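Local coordinates for alpha-L-rhamnosidase (Streptomyces avermitilis, PDB 3W5N), which hydrolyses terminal non-reducing alpha-L-rhamnose from rhamnosides, including citrus flavonoids such as naringin and the arabinogalactan-protein gum arabic, at residues S256-D261 and F273-W278; D477-I482 and H593-F598. All coordinates share one frame; numbering follows the deposited sequence.

In the fold
From the N terminus, the chain first reaches interaction 1, in the rhamnose-binding module CBM67 (residues 133-297). There 256-261, carrying the outermost strand 258-260 of a five-stranded sheet, meets 273-278 after only 11 intervening residues, closing a loop without helix or strand. Interaction 2 opens later in the chain, so the two are in series and neither nest nor cross. It closes a far longer excursion: 110 residues, more than half of them strand, separate 477-482 from 593-598, and strands 480-493 and 587-594 pair as neighbours inside a ten-stranded sheet. The centres of interaction 1 and interaction 2 lie about 62 Å apart; interaction 1 is peripheral, interaction 2 near the middle of the molecule.

Interaction 1: residues S256-D261 and F273-W278; sequences SWKSTD and FDDSGW. With NA (sodium ion), chain K.
At the edge strand of the CBM67 sheet, Lys258 and Thr260 receive the loop that turns back through Asp275-Trp278, a type I beta turn. The Thr260 methyl CG2 sits over the six-membered ring of Trp278 in a CH-pi contact, 3.6 Å from the centroid and 13° off the ring normal. Thr260 OG1 lies anti to the backbone N (chi1 -171°), which leaves CG2 to press on the indole. Asp275 CB lies against the opposite face, so the ring is sandwiched, while the Lys258 carbonyl carbon meets its edge. Replacing Trp278 by an alanine would probably leave a gap between Thr260 and Asp275 and set the methyl free of its aromatic partner. The lysine, bent at chi2 and chi4, curls over the turn: Lys258 NZ donates to Trp278 O (2.8 Å) in the carbonyl plane and to Asp275 O (3.0 Å). Asp275 O also accepts from Trp278 N (3.0 Å), the turn's own bond, and the two donors come from opposite faces of its plane. Water 1 bridges NZ to Asp275 OD1, whose partner oxygen OD2 forms a salt bridge with Arg160. Phe273 O binds the sodium ion at 2.6 Å, and water 3 links the metal to Asp275 OD1. An Asx turn at Asp274, whose OD1 accepts from Ser276 N, overlaps the start of the beta turn, whose carbonyls at Asp275 and Trp278 are gathered by Lys258 NZ on the edge strand of a carbohydrate-binding beta-sandwich.

Interaction 2: residues D477-I482 and H593-F598; sequences DGPVRI and HTSAPF. With RAM (alpha-L-rhamnopyranose), chain E.
Ser595 and Pro479 meet at the tight end of this contact, where the pairing of strands 480-493 and 587-594 ends. Pro479 O is gripped twice by one residue: Ser595 OG donates in the carbonyl plane, on a lone pair, at 2.7 Å, and Ser595 N comes from above that plane at 2.9 Å. With chi1 at 40°, OG stands between the backbone N and carbonyl carbon of its own residue, which turns it to the proline. Next to it Thr594 OG1 donates to Gly478 O (2.7 Å), tilted 25° from the carbonyl plane, and water 5 bridges Thr594 OG1 to Gly478 N. With no side chain on Gly478, its CA comes within 4.6 Å of Ser595 CA. Antiparallel pairing follows: Val480 faces Thr594 as a non-hydrogen-bonded pair, and Arg481 with His593 forms the hydrogen-bonded one, Arg481 N to His593 O at 3.0 Å and the longer His593 N to Arg481 O at 3.3 Å. The looser side is the partly exposed one: Arg481 CD lies 3.8 Å from Ser595 CB, and Ser595 OG sits over the guanidinium face without a bond. Farther along, Phe598 lays one ring face on C1 of a bound rhamnose. Both hydroxyls donate to carbonyls of 478-479, Thr594 OG1 also accepting from water 5; the chemistry implies a junction fixed by short bonds, while Asp341 meets the arginine's charge through NE.

Interaction 1: residues S256-D261 and F273-W278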
loop_
_atom_site.group_PDB
_atom_site.type_symbol
_atom_site.label_atom_id
_atom_site.label_comp_id
_atom_site.label_asym_id
_atom_site.label_seq_id
_atom_site.Cartn_x
_atom_site.Cartn_y
_atom_site.Cartn_z
ATOM N N SER A 256 -2.643 30.028 40.467
ATOM C CA SER A 256 -3.710 29.750 41.433
ATOM C C SER A 256 -3.583 28.324 41.985
ATOM O O SER A 256 -4.280 27.949 42.937
ATOM C CB SER A 256 -5.094 29.955 40.802
ATOM O OG SER A 256 -5.305 31.314 40.443
ATOM N N TRP A 257 -2.708 27.524 41.368
ATOM C CA TRP A 257 -2.375 26.176 41.848
ATOM C C TRP A 257 -1.390 26.258 42.999
ATOM O O TRP A 257 -0.524 27.139 43.019
ATOM C CB TRP A 257 -1.746 25.342 40.735
ATOM C CG TRP A 257 -2.735 24.898 39.697
ATOM C CD1 TRP A 257 -3.409 25.696 38.804
ATOM C CD2 TRP A 257 -3.172 23.560 39.451
ATOM N NE1 TRP A 257 -4.239 24.929 38.019
ATOM C CE2 TRP A 257 -4.113 23.616 38.392
ATOM C CE3 TRP A 257 -2.883 22.313 40.038
ATOM C CZ2 TRP A 257 -4.754 22.467 37.894
ATOM C CZ3 TRP A 257 -3.529 21.165 39.543
ATOM C CH2 TRP A 257 -4.451 21.260 38.489
ATOM N N LYS A 258 -1.523 25.353 43.960
ATOM C CA LYS A 258 -0.529 25.238 45.032
ATOM C C LYS A 258 0.490 24.190 44.646
ATOM O O LYS A 258 0.157 23.256 43.940
ATOM C CB LYS A 258 -1.215 24.858 46.352
ATOM C CG LYS A 258 -2.066 25.968 46.950
ATOM C CD LYS A 258 -1.223 27.219 47.235
ATOM C CE LYS A 258 -1.808 28.070 48.363
ATOM N NZ LYS A 258 -1.468 27.543 49.719
ATOM N N SER A 259 1.735 24.342 45.105
ATOM C CA SER A 259 2.780 23.394 44.789
ATOM C C SER A 259 3.681 23.134 45.999
ATOM O O SER A 259 3.852 24.019 46.827
ATOM C CB SER A 259 3.628 23.901 43.614
ATOM O OG SER A 259 4.595 22.902 43.281
ATOM N N THR A 260 4.244 21.927 46.081
ATOM C CA THR A 260 5.259 21.615 47.092
ATOM C C THR A 260 6.441 20.836 46.535
ATOM O O THR A 260 6.300 20.115 45.536
ATOM C CB THR A 260 4.657 20.894 48.324
ATOM O OG1 THR A 260 5.653 20.812 49.350
ATOM C CG2 THR A 260 4.167 19.480 47.960
ATOM N N ASP A 261 7.602 21.011 47.173
ATOM C CA ASP A 261 8.826 20.300 46.794
ATOM C C ASP A 261 9.231 19.216 47.805
ATOM O O ASP A 261 10.326 18.674 47.713
ATOM C CB ASP A 261 9.987 21.287 46.543
ATOM C CG ASP A 261 10.403 22.069 47.796
ATOM O OD1 ASP A 261 9.611 22.137 48.760
ATOM O OD2 ASP A 261 11.524 22.652 47.801
ATOM N N PHE A 273 -7.607 17.606 52.073
ATOM C CA PHE A 273 -6.208 17.651 52.472
ATOM C C PHE A 273 -5.770 19.095 52.713
ATOM O O PHE A 273 -6.182 19.990 51.982
ATOM C CB PHE A 273 -5.362 17.029 51.361
ATOM C CG PHE A 273 -3.890 17.075 51.626
ATOM C CD1 PHE A 273 -3.277 16.081 52.370
ATOM C CD2 PHE A 273 -3.114 18.129 51.135
ATOM C CE1 PHE A 273 -1.910 16.133 52.624
ATOM C CE2 PHE A 273 -1.751 18.175 51.373
ATOM C CZ PHE A 273 -1.151 17.183 52.125
ATOM N N ASP A 274 -4.940 19.339 53.723
ATOM C CA ASP A 274 -4.516 20.713 53.982
ATOM C C ASP A 274 -3.273 21.118 53.172
ATOM O O ASP A 274 -2.161 20.638 53.429
ATOM C CB ASP A 274 -4.296 20.965 55.479
ATOM C CG ASP A 274 -3.777 22.373 55.746
ATOM O OD1 ASP A 274 -4.197 23.293 55.014
ATOM O OD2 ASP A 274 -2.945 22.559 56.655
ATOM N N ASP A 275 -3.455 22.024 52.215
ATOM C CA ASP A 275 -2.302 22.547 51.467
ATOM C C ASP A 275 -2.136 24.051 51.710
ATOM O O ASP A 275 -1.482 24.752 50.935
ATOM C CB ASP A 275 -2.428 22.221 49.971
ATOM C CG ASP A 275 -3.686 22.812 49.340
ATOM O OD1 ASP A 275 -4.418 23.554 50.009
ATOM O OD2 ASP A 275 -3.940 22.517 48.153
ATOM N N SER A 276 -2.704 24.554 52.800
ATOM C CA SER A 276 -2.596 25.999 53.056
ATOM C C SER A 276 -1.133 26.472 53.273
ATOM O O SER A 276 -0.825 27.647 53.050
ATOM C CB SER A 276 -3.503 26.418 54.213
ATOM O OG SER A 276 -3.144 25.731 55.385
ATOM N N GLY A 277 -0.250 25.565 53.684
ATOM C CA GLY A 277 1.191 25.857 53.838
ATOM C C GLY A 277 2.025 25.773 52.558
ATOM O O GLY A 277 3.214 26.136 52.560
ATOM N N TRP A 278 1.417 25.308 51.462
ATOM C CA TRP A 278 2.122 25.127 50.177
ATOM C C TRP A 278 2.237 26.499 49.502
ATOM O O TRP A 278 1.279 27.263 49.522
ATOM C CB TRP A 278 1.344 24.179 49.239
ATOM C CG TRP A 278 1.298 22.707 49.618
ATOM C CD1 TRP A 278 1.507 22.151 50.856
ATOM C CD2 TRP A 278 0.995 21.626 48.744
ATOM N NE1 TRP A 278 1.368 20.782 50.798
ATOM C CE2 TRP A 278 1.034 20.436 49.511
ATOM C CE3 TRP A 278 0.663 21.545 47.377
ATOM C CZ2 TRP A 278 0.778 19.182 48.954
ATOM C CZ3 TRP A 278 0.385 20.304 46.826
ATOM C CH2 TRP A 278 0.471 19.128 47.605
HETATM NA NA NA K . -7.796 22.020 52.077
HETATM O O HOH W 1 -4.178 26.331 49.890
HETATM O O HOH W 2 -2.511 29.842 51.104
HETATM O O HOH W 3 -6.909 22.575 49.693
HETATM O O HOH W 4 -8.447 21.177 54.372
#

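Interaction 2: residues D477-I482 and H593-F598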
loop_
_atom_site.group_PDB
_atom_site.type_symbol
_atom_site.label_atom_id
_atom_site.label_comp_id
_atom_site.label_asym_id
_atom_site.label_seq_id
_atom_site.Cartn_x
_atom_site.Cartn_y
_atom_site.Cartn_z
ATOM N N ASP A 477 -4.268 4.012 -10.615
ATOM C CA ASP A 477 -4.328 2.630 -10.115
ATOM C C ASP A 477 -5.764 2.169 -9.839
ATOM O O ASP A 477 -6.698 2.982 -9.800
ATOM C CB ASP A 477 -3.467 2.494 -8.839
ATOM C CG ASP A 477 -3.835 3.522 -7.741
ATOM O OD1 ASP A 477 -4.307 4.663 -8.033
ATOM O OD2 ASP A 477 -3.639 3.183 -6.548
ATOM N N GLY A 478 -5.938 0.862 -9.639
ATOM C CA GLY A 478 -7.229 0.328 -9.203
ATOM C C GLY A 478 -7.461 0.802 -7.786
ATOM O O GLY A 478 -6.593 0.618 -6.928
ATOM N N PRO A 479 -8.619 1.420 -7.524
ATOM C CA PRO A 479 -8.964 1.826 -6.165
ATOM C C PRO A 479 -8.888 0.639 -5.203
ATOM O O PRO A 479 -9.130 -0.494 -5.603
ATOM C CB PRO A 479 -10.424 2.237 -6.290
ATOM C CG PRO A 479 -10.556 2.721 -7.703
ATOM C CD PRO A 479 -9.632 1.845 -8.517
ATOM N N VAL A 480 -8.545 0.898 -3.952
ATOM C CA VAL A 480 -8.622 -0.141 -2.929
ATOM C C VAL A 480 -10.080 -0.583 -2.744
ATOM O O VAL A 480 -10.950 0.256 -2.579
ATOM C CB VAL A 480 -8.028 0.374 -1.598
ATOM C CG1 VAL A 480 -8.186 -0.687 -0.508
ATOM C CG2 VAL A 480 -6.537 0.668 -1.798
ATOM N N ARG A 481 -10.343 -1.905 -2.807
ATOM C CA ARG A 481 -11.687 -2.422 -2.553
ATOM C C ARG A 481 -11.585 -3.713 -1.760
ATOM O O ARG A 481 -10.545 -4.356 -1.741
ATOM C CB ARG A 481 -12.450 -2.697 -3.878
ATOM C CG ARG A 481 -12.655 -1.447 -4.718
ATOM C CD ARG A 481 -13.319 -1.733 -6.054
ATOM N NE ARG A 481 -13.538 -0.443 -6.712
ATOM C CZ ARG A 481 -13.512 -0.232 -8.019
ATOM N NH1 ARG A 481 -13.290 -1.226 -8.861
ATOM N NH2 ARG A 481 -13.708 1.003 -8.471
ATOM N N ILE A 482 -12.656 -4.062 -1.055
ATOM C CA ILE A 482 -12.708 -5.363 -0.374
ATOM C C ILE A 482 -12.790 -6.456 -1.422
ATOM O O ILE A 482 -13.673 -6.431 -2.297
ATOM C CB ILE A 482 -13.894 -5.442 0.601
ATOM C CG1 ILE A 482 -13.744 -4.347 1.669
ATOM C CG2 ILE A 482 -13.964 -6.836 1.237
ATOM C CD1 ILE A 482 -15.006 -4.093 2.462
ATOM N N HIS A 593 -7.378 -4.410 -0.961
ATOM C CA HIS A 593 -6.194 -4.080 -1.767
ATOM C C HIS A 593 -6.607 -3.445 -3.097
ATOM O O HIS A 593 -7.788 -3.336 -3.387
ATOM C CB HIS A 593 -5.282 -5.314 -1.997
ATOM C CG HIS A 593 -5.998 -6.516 -2.529
ATOM N ND1 HIS A 593 -6.428 -6.613 -3.837
ATOM C CD2 HIS A 593 -6.344 -7.688 -1.930
ATOM C CE1 HIS A 593 -7.031 -7.782 -4.013
ATOM N NE2 HIS A 593 -6.981 -8.453 -2.875
ATOM N N THR A 594 -5.630 -3.018 -3.893
ATOM C CA THR A 594 -5.939 -2.501 -5.241
ATOM C C THR A 594 -6.867 -3.440 -6.035
ATOM O O THR A 594 -6.701 -4.659 -6.009
ATOM C CB THR A 594 -4.647 -2.170 -6.023
ATOM O OG1 THR A 594 -4.982 -1.467 -7.233
ATOM C CG2 THR A 594 -3.860 -3.446 -6.334
ATOM N N SER A 595 -7.853 -2.864 -6.733
ATOM C CA SER A 595 -8.813 -3.659 -7.492
ATOM C C SER A 595 -8.158 -4.055 -8.798
ATOM O O SER A 595 -8.321 -3.385 -9.814
ATOM C CB SER A 595 -10.130 -2.896 -7.712
ATOM O OG SER A 595 -9.881 -1.510 -8.014
ATOM N N ALA A 596 -7.352 -5.113 -8.734
ATOM C CA ALA A 596 -6.725 -5.694 -9.922
ATOM C C ALA A 596 -6.829 -7.212 -9.860
ATOM O O ALA A 596 -6.758 -7.785 -8.769
ATOM C CB ALA A 596 -5.277 -5.242 -10.030
ATOM N N PRO A 597 -7.000 -7.878 -11.024
ATOM C CA PRO A 597 -7.194 -9.322 -10.994
ATOM C C PRO A 597 -5.912 -10.097 -10.657
ATOM O O PRO A 597 -4.787 -9.638 -10.923
ATOM C CB PRO A 597 -7.626 -9.654 -12.429
ATOM C CG PRO A 597 -7.085 -8.548 -13.261
ATOM C CD PRO A 597 -7.152 -7.325 -12.381
ATOM N N PHE A 598 -6.096 -11.286 -10.093
ATOM C CA PHE A 598 -4.986 -12.214 -9.950
ATOM C C PHE A 598 -4.786 -12.874 -11.309
ATOM O O PHE A 598 -5.761 -13.211 -11.995
ATOM C CB PHE A 598 -5.302 -13.225 -8.844
ATOM C CG PHE A 598 -5.283 -12.605 -7.478
ATOM C CD1 PHE A 598 -4.075 -12.493 -6.784
ATOM C CD2 PHE A 598 -6.444 -12.055 -6.924
ATOM C CE1 PHE A 598 -4.026 -11.892 -5.530
ATOM C CE2 PHE A 598 -6.396 -11.434 -5.679
ATOM C CZ PHE A 598 -5.187 -11.356 -4.989
HETATM C C1 RAM E . -6.522 -15.319 -5.328
HETATM C C2 RAM E . -8.018 -15.244 -5.040
HETATM C C3 RAM E . -8.567 -16.642 -4.790
HETATM C C4 RAM E . -7.775 -17.315 -3.652
HETATM C C5 RAM E . -6.272 -17.321 -3.958
HETATM C C6 RAM E . -5.406 -17.838 -2.808
HETATM O O1 RAM E . -6.326 -15.991 -6.576
HETATM O O2 RAM E . -8.236 -14.445 -3.867
HETATM O O3 RAM E . -9.953 -16.492 -4.462
HETATM O O4 RAM E . -8.239 -18.654 -3.448
HETATM O O5 RAM E . -5.825 -15.990 -4.269
HETATM O O HOH W 5 -4.096 -1.191 -9.742
#